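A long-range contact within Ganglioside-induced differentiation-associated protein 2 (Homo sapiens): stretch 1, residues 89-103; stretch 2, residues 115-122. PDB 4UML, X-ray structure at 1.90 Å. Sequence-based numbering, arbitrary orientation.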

# COMPACT_ATOMS: atom_id res chain seq x y z
N SER A 89 -2.81 -7.16 12.71
CA SER A 89 -2.54 -5.87 13.41
C SER A 89 -3.63 -4.87 13.20
O SER A 89 -4.08 -4.23 14.15
CB SER A 89 -1.27 -5.24 12.91
OG SER A 89 -0.26 -6.19 12.97
N ILE A 90 -4.01 -4.70 11.93
CA ILE A 90 -5.00 -3.73 11.60
C ILE A 90 -6.29 -4.01 12.38
O ILE A 90 -6.86 -3.11 12.99
CB ILE A 90 -5.27 -3.69 10.08
CG1 ILE A 90 -4.05 -3.14 9.30
CG2 ILE A 90 -6.51 -2.90 9.81
CD1 ILE A 90 -4.26 -3.00 7.78
N PHE A 91 -6.80 -5.25 12.37
CA PHE A 91 -8.09 -5.52 13.08
C PHE A 91 -7.98 -5.32 14.60
O PHE A 91 -8.88 -4.77 15.25
CB PHE A 91 -8.59 -6.95 12.81
CG PHE A 91 -9.10 -7.19 11.42
CD1 PHE A 91 -9.37 -6.15 10.55
CD2 PHE A 91 -9.36 -8.47 11.01
CE1 PHE A 91 -9.86 -6.40 9.28
CE2 PHE A 91 -9.86 -8.73 9.74
CZ PHE A 91 -10.12 -7.69 8.88
N MET A 92 -6.87 -5.74 15.15
CA MET A 92 -6.67 -5.56 16.55
C MET A 92 -6.67 -4.08 16.91
O MET A 92 -7.32 -3.66 17.88
CB MET A 92 -5.34 -6.19 16.93
CG MET A 92 -4.94 -5.81 18.34
SD MET A 92 -3.55 -6.80 18.88
CE MET A 92 -4.39 -8.36 19.16
N LEU A 93 -5.95 -3.26 16.14
CA LEU A 93 -5.81 -1.84 16.51
C LEU A 93 -7.02 -1.01 16.16
O LEU A 93 -7.32 -0.03 16.87
CB LEU A 93 -4.55 -1.27 15.95
CG LEU A 93 -3.33 -1.91 16.60
CD1 LEU A 93 -2.08 -1.34 15.96
CD2 LEU A 93 -3.34 -1.67 18.11
N ALA A 94 -7.74 -1.38 15.12
CA ALA A 94 -8.97 -0.69 14.82
C ALA A 94 -10.06 -0.94 15.89
O ALA A 94 -10.84 -0.04 16.19
CB ALA A 94 -9.48 -1.05 13.44
N GLY A 95 -10.14 -2.16 16.40
CA GLY A 95 -11.19 -2.52 17.37
C GLY A 95 -12.49 -3.10 16.76
O GLY A 95 -12.67 -3.16 15.54
N PRO A 96 -13.42 -3.51 17.62
CA PRO A 96 -14.59 -4.25 17.16
C PRO A 96 -15.58 -3.44 16.35
O PRO A 96 -16.42 -4.05 15.69
CB PRO A 96 -15.29 -4.68 18.47
CG PRO A 96 -14.72 -3.79 19.52
CD PRO A 96 -13.33 -3.46 19.09
N ASP A 97 -15.55 -2.11 16.43
CA ASP A 97 -16.56 -1.33 15.72
C ASP A 97 -16.40 -1.52 14.23
O ASP A 97 -17.36 -1.28 13.46
CB ASP A 97 -16.48 0.16 16.04
CG ASP A 97 -16.86 0.49 17.46
OD1 ASP A 97 -17.18 -0.43 18.22
OD2 ASP A 97 -16.81 1.69 17.80
N LEU A 98 -15.19 -1.98 13.85
CA LEU A 98 -14.84 -2.25 12.47
C LEU A 98 -15.79 -3.33 11.88
O LEU A 98 -16.24 -3.20 10.73
CB LEU A 98 -13.33 -2.62 12.34
CG LEU A 98 -12.83 -2.99 10.93
CD1 LEU A 98 -13.16 -1.91 9.91
CD2 LEU A 98 -11.35 -3.31 10.86
N LYS A 99 -16.14 -4.36 12.66
CA LYS A 99 -16.91 -5.49 12.11
C LYS A 99 -18.25 -5.03 11.48
O LYS A 99 -18.65 -5.53 10.44
CB LYS A 99 -17.12 -6.57 13.16
CG LYS A 99 -17.42 -7.94 12.56
N GLU A 100 -18.92 -4.04 12.06
CA GLU A 100 -20.16 -3.52 11.46
C GLU A 100 -19.91 -2.87 10.09
O GLU A 100 -20.66 -3.12 9.13
CB GLU A 100 -20.88 -2.53 12.41
CG GLU A 100 -21.66 -3.21 13.54
CD GLU A 100 -20.77 -3.63 14.70
OE1 GLU A 100 -20.21 -2.75 15.39
OE2 GLU A 100 -20.64 -4.84 14.91
N ASP A 101 -18.88 -2.04 10.02
CA ASP A 101 -18.49 -1.40 8.75
C ASP A 101 -18.16 -2.44 7.69
O ASP A 101 -18.52 -2.29 6.52
CB ASP A 101 -17.30 -0.46 8.94
CG ASP A 101 -17.69 1.01 8.86
OD1 ASP A 101 -18.84 1.33 9.28
OD2 ASP A 101 -16.85 1.85 8.38
N LEU A 102 -17.48 -3.48 8.13
CA LEU A 102 -16.97 -4.50 7.26
C LEU A 102 -18.11 -5.40 6.66
O LEU A 102 -18.11 -5.68 5.46
CB LEU A 102 -15.96 -5.31 8.06
CG LEU A 102 -14.66 -5.80 7.44
CD1 LEU A 102 -13.94 -4.78 6.56
CD2 LEU A 102 -13.74 -6.25 8.58
N GLN A 103 -19.09 -5.79 7.47
CA GLN A 103 -20.21 -6.58 6.97
C GLN A 103 -20.98 -5.77 5.97
O GLN A 103 -21.37 -6.30 4.93
CB GLN A 103 -21.18 -7.03 8.08
CG GLN A 103 -20.58 -7.86 9.23
CD GLN A 103 -19.60 -8.94 8.80
OE1 GLN A 103 -18.75 -8.73 7.93
NE2 GLN A 103 -19.68 -10.09 9.45
N LEU A 115 -13.34 1.28 1.04
CA LEU A 115 -13.02 2.16 2.13
C LEU A 115 -13.84 1.83 3.37
O LEU A 115 -15.06 1.57 3.27
CB LEU A 115 -13.35 3.58 1.69
CG LEU A 115 -12.78 4.67 2.59
CD1 LEU A 115 -11.29 4.86 2.32
CD2 LEU A 115 -13.53 5.97 2.35
N THR A 116 -13.20 1.83 4.53
CA THR A 116 -13.92 1.96 5.82
C THR A 116 -13.27 3.04 6.66
O THR A 116 -12.18 3.53 6.33
CB THR A 116 -13.92 0.64 6.65
OG1 THR A 116 -12.58 0.26 7.03
CG2 THR A 116 -14.53 -0.47 5.89
N LYS A 117 -13.92 3.40 7.75
CA LYS A 117 -13.29 4.23 8.76
C LYS A 117 -12.19 3.43 9.42
O LYS A 117 -12.15 2.19 9.30
CB LYS A 117 -14.31 4.72 9.79
CG LYS A 117 -15.37 5.68 9.25
CD LYS A 117 -16.59 5.74 10.20
CE LYS A 117 -17.26 7.11 10.20
N GLY A 118 -11.28 4.11 10.12
CA GLY A 118 -10.18 3.45 10.81
C GLY A 118 -10.48 3.10 12.29
O GLY A 118 -9.73 2.38 12.93
N PHE A 119 -11.57 3.62 12.83
CA PHE A 119 -11.96 3.34 14.23
C PHE A 119 -10.83 3.71 15.23
O PHE A 119 -10.50 4.89 15.28
CB PHE A 119 -12.59 1.93 14.31
CG PHE A 119 -13.82 1.82 13.41
CD1 PHE A 119 -15.02 2.44 13.77
CD2 PHE A 119 -13.76 1.17 12.17
CE1 PHE A 119 -16.16 2.37 12.95
CE2 PHE A 119 -14.89 1.11 11.33
CZ PHE A 119 -16.09 1.70 11.72
N ASN A 120 -10.22 2.78 15.96
CA ASN A 120 -9.15 3.20 16.87
C ASN A 120 -7.77 3.38 16.23
O ASN A 120 -6.77 3.67 16.92
CB ASN A 120 -9.08 2.31 18.11
CG ASN A 120 -8.11 2.82 19.19
OD1 ASN A 120 -8.19 3.94 19.64
ND2 ASN A 120 -7.21 1.98 19.59
N LEU A 121 -7.66 3.20 14.92
CA LEU A 121 -6.36 3.36 14.30
C LEU A 121 -6.00 4.84 14.27
O LEU A 121 -6.88 5.73 14.22
CB LEU A 121 -6.38 2.85 12.86
CG LEU A 121 -6.54 1.38 12.58
CD1 LEU A 121 -6.62 1.18 11.06
CD2 LEU A 121 -5.41 0.58 13.20
N ALA A 122 -4.70 5.11 14.26
CA ALA A 122 -4.24 6.49 14.01
C ALA A 122 -4.70 7.04 12.65
O ALA A 122 -4.90 8.25 12.49
CB ALA A 122 -2.75 6.58 14.14
O HOH W 1 -7.94 -1.14 19.54
O HOH W 2 -4.73 1.97 17.06
O HOH W 3 -17.36 1.39 5.00

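Leu121 and Phe119 supply most of the covered surface of the second stretch. The CA-to-CB bond of Leu121 points sideways, but its m,t rotamer brings the branched end nearer to the helix of residues 89-94. There Leu121 CD2 lies 3.4 Å from Leu93 CB, Leu121 CG lies 3.9 Å from Ala94 CB, and Leu121 CD1 comes within 4.3 Å of Ile90 CG2. The backbones come close here: Ala94 CA and Asn120 CA are 4.4 Å apart, and Ala94 CB packs 3.5 Å from Gly118 O.

The CA-to-CB bond of Phe119, which loses 104 Å² to the contact, points toward the first stretch. Leu98 N and Asp97 O lie over one face of its ring, and Leu98 CD1 approaches Phe119 CE2 at 3.8 Å. Asp101 CG instead meets the ring edge, 3.3 Å from Phe119 CZ. A type II' turn from Gly118 to Leu121, closed by Leu121 N to Gly118 O at 3.0 Å, places Phe119 and Asn120 at its central positions.

The strongest polar tie across the stretches joins this turn to the end of the first helix. Asn120 N donates to Ala94 O at 2.9 Å (166°), using a carbonyl beside the point where Gly95, at positive phi, leaves helical geometry. Asn120 ND2 adds a weak bond to Leu93 O (3.4 Å, 138°). Water 1 bridges the same two atoms, donating to Leu93 O at 3.0 Å and accepting from Asn120 ND2 at 3.2 Å; water 2 links Leu93 O (3.3 Å) to Asn120 O (2.7 Å).

Farther along, helix 97-103 runs roughly antiparallel to strand 115-117 (153°), their axes 8.6 Å apart at closest approach. Asp101 spans this gap: Asp101 OD2 accepts a weak but well-aligned bond from Lys117 N (3.4 Å, 166°). Water 3 donates to Leu115 O at 2.9 Å and weakly to Asp101 OD2 at 3.4 Å.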